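Local coordinates for sugar fermentation stimulation protein homolog (Pyrococcus furiosus, PDB 4DAV) that probably binds DNA, as a family member joining an OB-type domain to a domain of the PD-(D/E)XK nuclease-like clan, at residues A[10-15]-A[52-57]; A[94-99]-A[221-226]; A[128-133]-A[171-176]; A[167-172]-A[205-210]. The protein carries 1 engineered substitution. All coordinates share one frame; numbering follows the deposited sequence.

Contact 1: A[10-15]-A[52-57]; sequences LFPCIF and IGYCTP
L10 swings CG opposite its backbone N (chi1 -172°), a turn that carries CD1 over the neighbouring strand to lie 4.0 Å from Y54 CB and 3.5 Å from C55 O. C13 instead tucks SG between its backbone N and carbonyl carbon (chi1 60°), and C55 sets SG opposite its carbonyl carbon, beside the backbone N (chi1 -76°). The two sulfurs therefore meet on one face of the sheet, C13 SG to C55 SG 3.4 Å, a packing contact too long for a disulfide. P12, on the opposite face with Y54, puts CG 3.8 Å from Y54 CE1, meeting that ring at a slant. At the strand ends F11 CE2 touches P57 CD, and I14 CG1 touches I52 CD1. In the antiparallel pairing, two nearly straight bonds join F11 N to C55 O at 2.9 Å and C55 N to F11 O at 2.8 Å; C13 and G53 also exchange two, less straight, G53 N to C13 O the more bent, and C13 N reaches G53 O from above its carbonyl plane. With an alanine in place of L10, the CB of Y54 and the side chains of L68 and I76 would probably lose part of their cover, opening a gap beside the tyrosine. C13 and C55 also pack against I28, as expected inside a closed barrel, consistent with the five-stranded ring of an OB fold.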
loop_
_atom_site.group_PDB
_atom_site.type_symbol
_atom_site.label_atom_id
_atom_site.label_comp_id
_atom_site.label_asym_id
_atom_site.label_seq_id
_atom_site.Cartn_x
_atom_site.Cartn_y
_atom_site.Cartn_z
ATOM N N LEU A 10 -17.735 2.834 -8.980
ATOM C CA LEU A 10 -16.521 2.187 -9.464
ATOM C C LEU A 10 -16.725 1.660 -10.880
ATOM O O LEU A 10 -17.588 0.813 -11.121
ATOM C CB LEU A 10 -16.107 1.066 -8.527
ATOM C CG LEU A 10 -14.751 0.459 -8.840
ATOM C CD1 LEU A 10 -13.630 1.425 -8.448
ATOM C CD2 LEU A 10 -14.598 -0.894 -8.172
ATOM N N PHE A 11 -15.922 2.174 -11.814
ATOM C CA PHE A 11 -16.064 1.846 -13.227
ATOM C C PHE A 11 -14.878 1.048 -13.796
ATOM O O PHE A 11 -13.717 1.464 -13.683
ATOM C CB PHE A 11 -16.223 3.105 -14.078
ATOM C CG PHE A 11 -17.393 3.980 -13.695
ATOM C CD1 PHE A 11 -18.661 3.435 -13.459
ATOM C CD2 PHE A 11 -17.237 5.354 -13.614
ATOM C CE1 PHE A 11 -19.743 4.254 -13.121
ATOM C CE2 PHE A 11 -18.308 6.184 -13.275
ATOM C CZ PHE A 11 -19.568 5.635 -13.039
ATOM N N PRO A 12 -15.187 -0.067 -14.461
ATOM C CA PRO A 12 -14.270 -0.744 -15.343
ATOM C C PRO A 12 -13.744 0.155 -16.444
ATOM O O PRO A 12 -14.498 0.903 -17.054
ATOM C CB PRO A 12 -15.135 -1.864 -15.951
ATOM C CG PRO A 12 -16.127 -2.162 -14.919
ATOM C CD PRO A 12 -16.440 -0.826 -14.284
ATOM N N CYS A 13 -12.448 0.089 -16.698
ATOM C CA CYS A 13 -11.864 0.815 -17.815
ATOM C C CYS A 13 -10.870 -0.095 -18.506
ATOM O O CYS A 13 -10.432 -1.101 -17.940
ATOM C CB CYS A 13 -11.215 2.122 -17.348
ATOM S SG CYS A 13 -9.869 1.950 -16.119
ATOM N N ILE A 14 -10.551 0.238 -19.746
ATOM C CA ILE A 14 -9.410 -0.361 -20.424
ATOM C C ILE A 14 -8.246 0.608 -20.332
ATOM O O ILE A 14 -8.358 1.759 -20.779
ATOM C CB ILE A 14 -9.726 -0.650 -21.892
ATOM C CG1 ILE A 14 -10.820 -1.731 -21.959
ATOM C CG2 ILE A 14 -8.464 -1.109 -22.595
ATOM C CD1 ILE A 14 -11.757 -1.557 -23.120
ATOM N N PHE A 15 -7.141 0.131 -19.759
ATOM C CA PHE A 15 -5.901 0.891 -19.697
ATOM C C PHE A 15 -5.259 0.953 -21.077
ATOM O O PHE A 15 -5.099 -0.073 -21.730
ATOM C CB PHE A 15 -4.926 0.231 -18.712
ATOM C CG PHE A 15 -3.628 0.960 -18.571
ATOM C CD1 PHE A 15 -3.543 2.107 -17.766
ATOM C CD2 PHE A 15 -2.499 0.518 -19.238
ATOM C CE1 PHE A 15 -2.371 2.789 -17.637
ATOM C CE2 PHE A 15 -1.279 1.204 -19.115
ATOM C CZ PHE A 15 -1.213 2.335 -18.314
ATOM N N ILE A 52 -7.712 -4.586 -17.922
ATOM C CA ILE A 52 -8.894 -3.999 -17.359
ATOM C C ILE A 52 -8.511 -3.351 -16.049
ATOM O O ILE A 52 -8.004 -4.018 -15.154
ATOM C CB ILE A 52 -10.000 -5.058 -17.097
ATOM C CG1 ILE A 52 -10.358 -5.779 -18.394
ATOM C CG2 ILE A 52 -11.221 -4.405 -16.434
ATOM C CD1 ILE A 52 -10.478 -4.860 -19.560
ATOM N N GLY A 53 -8.756 -2.054 -15.959
ATOM C CA GLY A 53 -8.588 -1.305 -14.718
ATOM C C GLY A 53 -9.916 -0.910 -14.092
ATOM O O GLY A 53 -11.001 -1.150 -14.662
ATOM N N TYR A 54 -9.840 -0.317 -12.901
ATOM C CA TYR A 54 -11.055 0.215 -12.244
ATOM C C TYR A 54 -10.802 1.642 -11.752
ATOM O O TYR A 54 -9.817 1.882 -11.046
ATOM C CB TYR A 54 -11.498 -0.704 -11.106
ATOM C CG TYR A 54 -11.853 -2.060 -11.651
ATOM C CD1 TYR A 54 -13.170 -2.362 -12.029
ATOM C CD2 TYR A 54 -10.857 -3.030 -11.847
ATOM C CE1 TYR A 54 -13.487 -3.616 -12.572
ATOM C CE2 TYR A 54 -11.156 -4.254 -12.376
ATOM C CZ TYR A 54 -12.471 -4.545 -12.750
ATOM O OH TYR A 54 -12.749 -5.776 -13.279
ATOM N N CYS A 55 -11.707 2.557 -12.143
ATOM C CA CYS A 55 -11.601 3.998 -11.879
ATOM C C CYS A 55 -12.774 4.523 -11.067
ATOM O O CYS A 55 -13.791 3.883 -10.994
ATOM C CB CYS A 55 -11.564 4.754 -13.209
ATOM S SG CYS A 55 -9.956 4.629 -14.001
ATOM N N THR A 56 -12.630 5.704 -10.480
ATOM C CA THR A 56 -13.755 6.413 -9.860
ATOM C C THR A 56 -13.629 7.889 -10.233
ATOM O O THR A 56 -12.507 8.422 -10.282
ATOM C CB THR A 56 -13.820 6.195 -8.283
ATOM O OG1 THR A 56 -15.159 6.389 -7.824
ATOM C CG2 THR A 56 -12.898 7.162 -7.503
ATOM N N PRO A 57 -14.758 8.559 -10.518
ATOM C CA PRO A 57 -14.678 9.969 -10.899
ATOM C C PRO A 57 -14.316 10.884 -9.729
ATOM O O PRO A 57 -14.512 10.517 -8.591
ATOM C CB PRO A 57 -16.096 10.297 -11.374
ATOM C CG PRO A 57 -16.996 9.314 -10.639
ATOM C CD PRO A 57 -16.154 8.067 -10.443
#

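Contact 2: A[94-99]-A[221-226]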
loop_
_atom_site.group_PDB
_atom_site.type_symbol
_atom_site.label_atom_id
_atom_site.label_comp_id
_atom_site.label_asym_id
_atom_site.label_seq_id
_atom_site.Cartn_x
_atom_site.Cartn_y
_atom_site.Cartn_z
ATOM N N LYS A 94 -11.198 0.170 13.593
ATOM C CA LYS A 94 -12.064 -0.971 13.944
ATOM C C LYS A 94 -11.372 -2.016 14.829
ATOM O O LYS A 94 -12.034 -2.914 15.343
ATOM C CB LYS A 94 -12.597 -1.664 12.683
ATOM C CG LYS A 94 -13.746 -0.952 11.982
ATOM C CD LYS A 94 -13.944 -1.517 10.568
ATOM C CE LYS A 94 -15.241 -1.053 9.907
ATOM N NZ LYS A 94 -16.349 -2.038 10.082
ATOM N N GLU A 95 -10.053 -1.908 14.981
ATOM C CA GLU A 95 -9.261 -2.818 15.821
ATOM C C GLU A 95 -9.341 -4.269 15.323
ATOM O O GLU A 95 -9.652 -5.188 16.081
ATOM C CB GLU A 95 -9.670 -2.705 17.308
ATOM C CG GLU A 95 -9.648 -1.266 17.862
ATOM C CD GLU A 95 -10.010 -1.168 19.349
ATOM O OE1 GLU A 95 -9.976 -2.197 20.055
ATOM O OE2 GLU A 95 -10.322 -0.049 19.819
ATOM N N LEU A 96 -9.050 -4.456 14.038
ATOM C CA LEU A 96 -9.052 -5.779 13.419
ATOM C C LEU A 96 -7.660 -6.395 13.430
ATOM O O LEU A 96 -7.490 -7.544 13.030
ATOM C CB LEU A 96 -9.557 -5.693 11.975
ATOM C CG LEU A 96 -11.005 -5.227 11.795
ATOM C CD1 LEU A 96 -11.266 -4.799 10.354
ATOM C CD2 LEU A 96 -11.989 -6.317 12.226
ATOM N N LEU A 97 -6.669 -5.627 13.879
ATOM C CA LEU A 97 -5.274 -6.066 13.905
ATOM C C LEU A 97 -4.873 -6.385 15.355
ATOM O O LEU A 97 -5.142 -5.588 16.258
ATOM C CB LEU A 97 -4.389 -4.955 13.324
ATOM C CG LEU A 97 -2.974 -5.288 12.851
ATOM C CD1 LEU A 97 -3.010 -6.260 11.685
ATOM C CD2 LEU A 97 -2.248 -4.015 12.464
ATOM N N PRO A 98 -4.224 -7.550 15.584
ATOM C CA PRO A 98 -3.943 -8.018 16.948
ATOM C C PRO A 98 -2.930 -7.159 17.698
ATOM O O PRO A 98 -2.996 -7.050 18.922
ATOM C CB PRO A 98 -3.359 -9.416 16.721
ATOM C CG PRO A 98 -2.697 -9.322 15.406
ATOM C CD PRO A 98 -3.588 -8.425 14.579
ATOM N N GLU A 99 -2.011 -6.550 16.958
ATOM C CA GLU A 99 -0.930 -5.768 17.544
ATOM C C GLU A 99 -1.433 -4.431 18.114
ATOM O O GLU A 99 -0.787 -3.835 18.981
ATOM C CB GLU A 99 0.150 -5.500 16.489
ATOM C CG GLU A 99 0.663 -6.746 15.740
ATOM C CD GLU A 99 1.693 -7.557 16.516
ATOM O OE1 GLU A 99 2.138 -7.116 17.599
ATOM O OE2 GLU A 99 2.076 -8.642 16.022
ATOM N N ILE A 221 -14.056 -3.164 -0.369
ATOM C CA ILE A 221 -12.678 -3.435 0.005
ATOM C C ILE A 221 -12.676 -4.426 1.173
ATOM O O ILE A 221 -13.276 -4.162 2.226
ATOM C CB ILE A 221 -11.942 -2.148 0.401
ATOM C CG1 ILE A 221 -11.795 -1.214 -0.807
ATOM C CG2 ILE A 221 -10.559 -2.463 0.982
ATOM C CD1 ILE A 221 -10.990 0.052 -0.487
ATOM N N ILE A 222 -12.002 -5.564 0.969
ATOM C CA ILE A 222 -12.028 -6.694 1.905
ATOM C C ILE A 222 -10.676 -6.853 2.566
ATOM O O ILE A 222 -9.665 -6.903 1.876
ATOM C CB ILE A 222 -12.318 -8.039 1.172
ATOM C CG1 ILE A 222 -13.672 -8.019 0.453
ATOM C CG2 ILE A 222 -12.279 -9.222 2.166
ATOM C CD1 ILE A 222 -14.853 -7.974 1.381
ATOM N N TYR A 223 -10.666 -6.953 3.896
ATOM C CA TYR A 223 -9.465 -7.331 4.653
ATOM C C TYR A 223 -9.483 -8.851 4.884
ATOM O O TYR A 223 -10.476 -9.389 5.358
ATOM C CB TYR A 223 -9.405 -6.564 5.983
ATOM C CG TYR A 223 -8.260 -6.971 6.894
ATOM C CD1 TYR A 223 -6.950 -6.999 6.426
ATOM C CD2 TYR A 223 -8.488 -7.314 8.230
ATOM C CE1 TYR A 223 -5.901 -7.377 7.242
ATOM C CE2 TYR A 223 -7.434 -7.699 9.067
ATOM C CZ TYR A 223 -6.146 -7.726 8.564
ATOM O OH TYR A 223 -5.090 -8.094 9.367
ATOM N N ARG A 224 -8.394 -9.537 4.531
ATOM C CA ARG A 224 -8.332 -11.005 4.607
ATOM C C ARG A 224 -7.510 -11.527 5.794
ATOM O O ARG A 224 -7.467 -12.729 6.024
ATOM C CB ARG A 224 -7.749 -11.585 3.314
ATOM C CG ARG A 224 -8.628 -11.434 2.078
ATOM C CD ARG A 224 -8.120 -12.287 0.927
ATOM N NE ARG A 224 -6.662 -12.252 0.799
ATOM C CZ ARG A 224 -5.947 -11.340 0.140
ATOM N NH1 ARG A 224 -6.524 -10.338 -0.509
ATOM N NH2 ARG A 224 -4.624 -11.445 0.120
ATOM N N GLY A 225 -6.856 -10.638 6.532
ATOM C CA GLY A 225 -6.041 -11.032 7.679
ATOM C C GLY A 225 -4.578 -10.728 7.448
ATOM O O GLY A 225 -4.209 -10.148 6.426
ATOM N N GLU A 226 -3.735 -11.119 8.396
ATOM C CA GLU A 226 -2.298 -10.897 8.267
ATOM C C GLU A 226 -1.669 -11.868 7.263
ATOM O O GLU A 226 -2.138 -12.987 7.081
ATOM C CB GLU A 226 -1.601 -11.003 9.624
ATOM C CG GLU A 226 -1.866 -9.814 10.543
ATOM C CD GLU A 226 -0.782 -9.617 11.598
ATOM O OE1 GLU A 226 0.417 -9.586 11.222
ATOM O OE2 GLU A 226 -1.127 -9.475 12.797
#
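E226 OE2 is approached by several groups of segment 94-99, all of them carbon: P98 CG lies a tight 3.0 Å from E226 OE2, P98 CD lies 3.2 Å from it, and L97 CD1 stands farther off. No hydrogen bond crosses the contact. The nearby carboxylate of E99 has its own partner in R209, which probably eases the approach of two like charges, E99 OE2 and E226 OE2, 4.6 Å apart. Y223 carries the rest of the contact. Its CG lies opposite the backbone N (chi1 175°), which sends the ring out toward the loop; there L97 CD1 comes within 3.6 Å of Y223 OH, the two side chains crossing at about a right angle. L96 meets the same ring at its CE2 edge, with L96 O close to the ring plane and L96 CB 4.1 Å from Y223 CE2. One face of the tyrosine is covered from within its own strand by G225 N, 3.4 Å above the ring centre. L97 and Y223 also share I91 and L211 as neighbours. The contact thus folds the exit of helix 81-94, which ends at E95 in a Schellman motif, against strand 220-229 in the mixed sheet of an alpha/beta, restriction-endonuclease-like domain.

Contact 3: A[128-133]-A[171-176]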
loop_
_atom_site.group_PDB
_atom_site.type_symbol
_atom_site.label_atom_id
_atom_site.label_comp_id
_atom_site.label_asym_id
_atom_site.label_seq_id
_atom_site.Cartn_x
_atom_site.Cartn_y
_atom_site.Cartn_z
ATOM N N ILE A 128 3.787 4.990 19.297
ATOM C CA ILE A 128 4.329 4.112 18.247
ATOM C C ILE A 128 4.353 4.787 16.866
ATOM O O ILE A 128 3.418 5.499 16.484
ATOM C CB ILE A 128 3.558 2.775 18.167
ATOM C CG1 ILE A 128 4.275 1.801 17.227
ATOM C CG2 ILE A 128 2.130 3.003 17.718
ATOM C CD1 ILE A 128 3.692 0.409 17.238
ATOM N N PHE A 129 5.441 4.549 16.137
ATOM C CA PHE A 129 5.651 5.108 14.814
ATOM C C PHE A 129 5.427 4.011 13.771
ATOM O O PHE A 129 6.193 3.046 13.710
ATOM C CB PHE A 129 7.081 5.637 14.687
ATOM C CG PHE A 129 7.337 6.907 15.449
ATOM C CD1 PHE A 129 7.553 8.105 14.776
ATOM C CD2 PHE A 129 7.390 6.907 16.838
ATOM C CE1 PHE A 129 7.807 9.282 15.476
ATOM C CE2 PHE A 129 7.638 8.082 17.542
ATOM C CZ PHE A 129 7.849 9.268 16.858
ATOM N N VAL A 130 4.382 4.168 12.956
ATOM C CA VAL A 130 4.061 3.197 11.908
ATOM C C VAL A 130 4.268 3.778 10.512
ATOM O O VAL A 130 3.716 4.824 10.178
ATOM C CB VAL A 130 2.614 2.709 12.023
ATOM C CG1 VAL A 130 2.312 1.684 10.933
ATOM C CG2 VAL A 130 2.376 2.117 13.401
ATOM N N GLU A 131 5.081 3.086 9.717
ATOM C CA GLU A 131 5.278 3.385 8.304
ATOM C C GLU A 131 4.611 2.273 7.495
ATOM O O GLU A 131 4.738 1.099 7.851
ATOM C CB GLU A 131 6.771 3.428 7.984
ATOM C CG GLU A 131 7.115 3.718 6.517
ATOM C CD GLU A 131 7.059 5.194 6.152
ATOM O OE1 GLU A 131 6.515 5.998 6.934
ATOM O OE2 GLU A 131 7.565 5.550 5.067
ATOM N N THR A 132 3.888 2.647 6.432
ATOM C CA THR A 132 3.242 1.680 5.543
ATOM C C THR A 132 3.940 1.634 4.200
ATOM O O THR A 132 4.504 2.630 3.758
ATOM C CB THR A 132 1.767 2.022 5.280
ATOM O OG1 THR A 132 1.674 3.328 4.700
ATOM C CG2 THR A 132 0.951 1.942 6.576
ATOM N N LYS A 133 3.904 0.466 3.563
ATOM C CA LYS A 133 4.400 0.312 2.199
ATOM C C LYS A 133 3.506 -0.600 1.357
ATOM O O LYS A 133 2.947 -1.577 1.845
ATOM C CB LYS A 133 5.849 -0.186 2.190
ATOM C CG LYS A 133 6.885 0.807 2.772
ATOM C CD LYS A 133 7.033 2.086 1.937
ATOM C CE LYS A 133 7.915 3.113 2.643
ATOM N NZ LYS A 133 8.242 4.296 1.789
ATOM N N MET A 171 7.237 0.574 13.772
ATOM C CA MET A 171 6.603 -0.519 13.025
ATOM C C MET A 171 6.579 -0.221 11.522
ATOM O O MET A 171 6.568 0.939 11.104
ATOM C CB MET A 171 5.171 -0.756 13.531
ATOM C CG MET A 171 4.551 -2.074 13.053
ATOM S SD MET A 171 2.823 -2.365 13.512
ATOM C CE MET A 171 2.838 -2.078 15.279
ATOM N N ILE A 172 6.586 -1.277 10.713
ATOM C CA ILE A 172 6.384 -1.141 9.276
ATOM C C ILE A 172 5.352 -2.164 8.801
ATOM O O ILE A 172 5.503 -3.368 9.030
ATOM C CB ILE A 172 7.709 -1.250 8.496
ATOM C CG1 ILE A 172 7.471 -1.022 6.999
ATOM C CG2 ILE A 172 8.365 -2.590 8.740
ATOM C CD1 ILE A 172 8.727 -0.712 6.229
ATOM N N VAL A 173 4.298 -1.663 8.156
ATOM C CA VAL A 173 3.170 -2.473 7.699
ATOM C C VAL A 173 3.116 -2.535 6.173
ATOM O O VAL A 173 2.822 -1.535 5.514
ATOM C CB VAL A 173 1.838 -1.884 8.203
ATOM C CG1 VAL A 173 0.672 -2.738 7.748
ATOM C CG2 VAL A 173 1.853 -1.756 9.718
ATOM N N PHE A 174 3.390 -3.709 5.611
ATOM C CA PHE A 174 3.305 -3.895 4.169
ATOM C C PHE A 174 1.855 -4.170 3.793
ATOM O O PHE A 174 1.230 -5.073 4.336
ATOM C CB PHE A 174 4.244 -5.013 3.705
ATOM C CG PHE A 174 5.699 -4.641 3.791
ATOM C CD1 PHE A 174 6.241 -3.725 2.904
ATOM C CD2 PHE A 174 6.520 -5.179 4.781
ATOM C CE1 PHE A 174 7.564 -3.350 2.982
ATOM C CE2 PHE A 174 7.861 -4.813 4.867
ATOM C CZ PHE A 174 8.382 -3.897 3.965
ATOM N N ILE A 175 1.298 -3.355 2.901
ATOM C CA ILE A 175 -0.079 -3.560 2.469
ATOM C C ILE A 175 -0.063 -4.461 1.241
ATOM O O ILE A 175 0.296 -4.034 0.139
ATOM C CB ILE A 175 -0.805 -2.248 2.148
ATOM C CG1 ILE A 175 -0.587 -1.212 3.252
ATOM C CG2 ILE A 175 -2.298 -2.510 1.960
ATOM C CD1 ILE A 175 -1.045 -1.678 4.613
ATOM N N GLY A 176 -0.425 -5.717 1.454
ATOM C CA GLY A 176 -0.514 -6.700 0.387
ATOM C C GLY A 176 -1.881 -6.603 -0.246
ATOM O O GLY A 176 -2.740 -7.468 -0.039
#
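I175 N to K133 O, at 2.6 Å, and M171 N to F129 O, at 2.7 Å, are the shortest of five backbone hydrogen bonds that join these parallel strands in the central sheet of the PD-(D/E)XK-type domain. Between them E131 and V173 take their turn: E131 N bonds to M171 O, V173 N to E131 O, and K133 N to V173 O, so that both backbone polar groups of E131 and of K133 are used. Donors from 171-176 arrive nearly along the C=O axis of their acceptors, whereas those from 128-133 are tilted from the carbonyl plane by 30° or a little more. The side chains of E131 and K133 leave the same face and meet in a long salt bridge, K133 NZ to E131 OE2 3.6 Å. Bends at chi2 in both chains bring the two ends together. D118 lies on the adjoining strand, its OD2 taking the N-H of T132 and its own N-H making a weak bond to E131 OE1. D118, E131 and K133 match the D…ExK signature of this nuclease clan, and the bound nucleic acid comes to about 5 Å at the nearest atoms, which suggests a DNA-facing site. Farther along that face, K133 CB rests 3.6 Å from F174 CD1, and F174 is stacked on F184. The opposite face is mostly apolar, with helix 81-94 laying F88 over V130, T132 and V173. There V130 CG2 runs alongside M171 CB at 4.0 Å, and V130 CG1 meets V173 CG2 at 3.7 Å.

Contact 4: A[167-172]-A[205-210]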
loop_
_atom_site.group_PDB
_atom_site.type_symbol
_atom_site.label_atom_id
_atom_site.label_comp_id
_atom_site.label_asym_id
_atom_site.label_seq_id
_atom_site.Cartn_x
_atom_site.Cartn_y
_atom_site.Cartn_z
ATOM N N GLY A 167 15.632 3.267 21.666
ATOM C CA GLY A 167 14.562 3.111 22.655
ATOM C C GLY A 167 13.197 3.671 22.289
ATOM O O GLY A 167 12.504 4.225 23.150
ATOM N N LYS A 168 12.807 3.521 21.021
ATOM C CA LYS A 168 11.488 3.959 20.543
ATOM C C LYS A 168 10.780 2.830 19.786
ATOM O O LYS A 168 11.428 2.025 19.115
ATOM C CB LYS A 168 11.610 5.175 19.621
ATOM C CG LYS A 168 12.477 6.323 20.148
ATOM C CD LYS A 168 11.867 7.013 21.369
ATOM C CE LYS A 168 10.614 7.814 21.031
ATOM N NZ LYS A 168 10.134 8.580 22.215
ATOM N N ARG A 169 9.454 2.778 19.899
ATOM C CA ARG A 169 8.644 1.811 19.157
ATOM C C ARG A 169 8.494 2.251 17.692
ATOM O O ARG A 169 8.061 3.378 17.416
ATOM C CB ARG A 169 7.257 1.664 19.789
ATOM C CG ARG A 169 7.258 1.141 21.221
ATOM C CD ARG A 169 5.882 0.612 21.612
ATOM N NE ARG A 169 5.508 -0.568 20.826
ATOM C CZ ARG A 169 4.327 -1.185 20.884
ATOM N NH1 ARG A 169 3.367 -0.748 21.700
ATOM N NH2 ARG A 169 4.099 -2.249 20.116
ATOM N N ALA A 170 8.851 1.356 16.769
ATOM C CA ALA A 170 8.795 1.626 15.335
ATOM C C ALA A 170 8.291 0.392 14.570
ATOM O O ALA A 170 8.850 -0.698 14.711
ATOM C CB ALA A 170 10.172 2.036 14.832
ATOM N N MET A 171 7.237 0.574 13.772
ATOM C CA MET A 171 6.603 -0.519 13.025
ATOM C C MET A 171 6.579 -0.221 11.522
ATOM O O MET A 171 6.568 0.939 11.104
ATOM C CB MET A 171 5.171 -0.756 13.531
ATOM C CG MET A 171 4.551 -2.074 13.053
ATOM S SD MET A 171 2.823 -2.365 13.512
ATOM C CE MET A 171 2.838 -2.078 15.279
ATOM N N ILE A 172 6.586 -1.277 10.713
ATOM C CA ILE A 172 6.384 -1.141 9.276
ATOM C C ILE A 172 5.352 -2.164 8.801
ATOM O O ILE A 172 5.503 -3.368 9.030
ATOM C CB ILE A 172 7.709 -1.250 8.496
ATOM C CG1 ILE A 172 7.471 -1.022 6.999
ATOM C CG2 ILE A 172 8.365 -2.590 8.740
ATOM C CD1 ILE A 172 8.727 -0.712 6.229
ATOM N N GLY A 205 14.519 -4.688 16.807
ATOM C CA GLY A 205 13.230 -4.615 17.495
ATOM C C GLY A 205 12.107 -3.943 16.716
ATOM O O GLY A 205 10.997 -3.808 17.234
ATOM N N VAL A 206 12.380 -3.527 15.478
ATOM C CA VAL A 206 11.358 -2.889 14.646
ATOM C C VAL A 206 10.336 -3.930 14.204
ATOM O O VAL A 206 10.675 -4.865 13.490
ATOM C CB VAL A 206 11.964 -2.209 13.395
ATOM C CG1 VAL A 206 10.874 -1.569 12.545
ATOM C CG2 VAL A 206 13.004 -1.172 13.799
ATOM N N GLU A 207 9.093 -3.770 14.650
ATOM C CA GLU A 207 8.011 -4.681 14.287
ATOM C C GLU A 207 7.693 -4.593 12.779
ATOM O O GLU A 207 7.618 -3.499 12.214
ATOM C CB GLU A 207 6.760 -4.359 15.112
ATOM C CG GLU A 207 6.908 -4.616 16.603
ATOM C CD GLU A 207 5.608 -4.402 17.371
ATOM O OE1 GLU A 207 4.607 -5.090 17.071
ATOM O OE2 GLU A 207 5.588 -3.546 18.282
ATOM N N ILE A 208 7.536 -5.750 12.140
ATOM C CA ILE A 208 7.234 -5.836 10.714
ATOM C C ILE A 208 6.021 -6.722 10.497
ATOM O O ILE A 208 6.070 -7.923 10.765
ATOM C CB ILE A 208 8.404 -6.423 9.912
ATOM C CG1 ILE A 208 9.646 -5.547 10.077
ATOM C CG2 ILE A 208 8.025 -6.562 8.439
ATOM C CD1 ILE A 208 10.662 -5.711 8.964
ATOM N N ARG A 209 4.937 -6.118 10.015
ATOM C CA ARG A 209 3.697 -6.834 9.714
ATOM C C ARG A 209 3.364 -6.694 8.220
ATOM O O ARG A 209 3.956 -5.870 7.510
ATOM C CB ARG A 209 2.547 -6.289 10.570
ATOM C CG ARG A 209 2.859 -6.126 12.077
ATOM C CD ARG A 209 3.043 -7.459 12.805
ATOM N NE ARG A 209 4.448 -7.833 13.022
ATOM C CZ ARG A 209 5.152 -7.621 14.147
ATOM N NH1 ARG A 209 4.620 -7.009 15.201
ATOM N NH2 ARG A 209 6.422 -8.025 14.219
ATOM N N ALA A 210 2.431 -7.518 7.746
ATOM C CA ALA A 210 1.966 -7.462 6.358
ATOM C C ALA A 210 0.510 -7.895 6.298
ATOM O O ALA A 210 0.148 -8.928 6.860
ATOM C CB ALA A 210 2.823 -8.346 5.469
#
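Strands 170-172 and 207-210 run parallel, their axes 4.8 Å apart at an angle of 25°, as neighbours in the mixed sheet of the PD-(D/E)XK-type domain. I172 N to E207 O at 2.9 Å and R209 N to I172 O at 3.0 Å are the firm backbone bonds; E207 N to A170 O is weak. E207 carries the polar face. Its extended chain presents OE2 to R169 NH2 at 2.7 Å, through the syn lone pair and within the guanidinium plane, the two flat groups only 8° apart. The other oxygen, E207 OE1, pairs with R209 NH1 at 2.7 Å, and R209 is shared with E99. Were E207 an alanine, R169 would probably lose this partner and be freer to turn, while R209 would keep E99 but lose its link to R169. Beneath this network M171 lies across the base of the glutamate, M171 CG 3.8 Å from E207 CB, while M171 SD touches R209 CG, the two side chains crossing at about a right angle. On the opposite face, near L160 of helix 151-165, the side chains of I172 and I208 point the same way, and I172 CG2 presses against I208 CG1 at a tight 3.5 Å.

Three of the four contacts are strand pairs; contact 2 is a loop packed on a strand. Contact 1 stands apart, its centre about 36 Å from that of contact 4: a partly buried antiparallel pair in the smaller, barrel-like sheet. The other three serve the large mixed sheet. Contacts 3 and 4 are the buried ones, sharing M171 and I172 and binding the two edges of strand 170-176, one including residues of a probable DNA-facing site, the other carrying a salt-bridge network. Contact 2 is partly buried and lacks backbone pairing, relying on side chains of the loop and of strand 220-229; it still joins contact 4 through the salt bridge of E99 OE2 to R209 NH1, 3.1 Å.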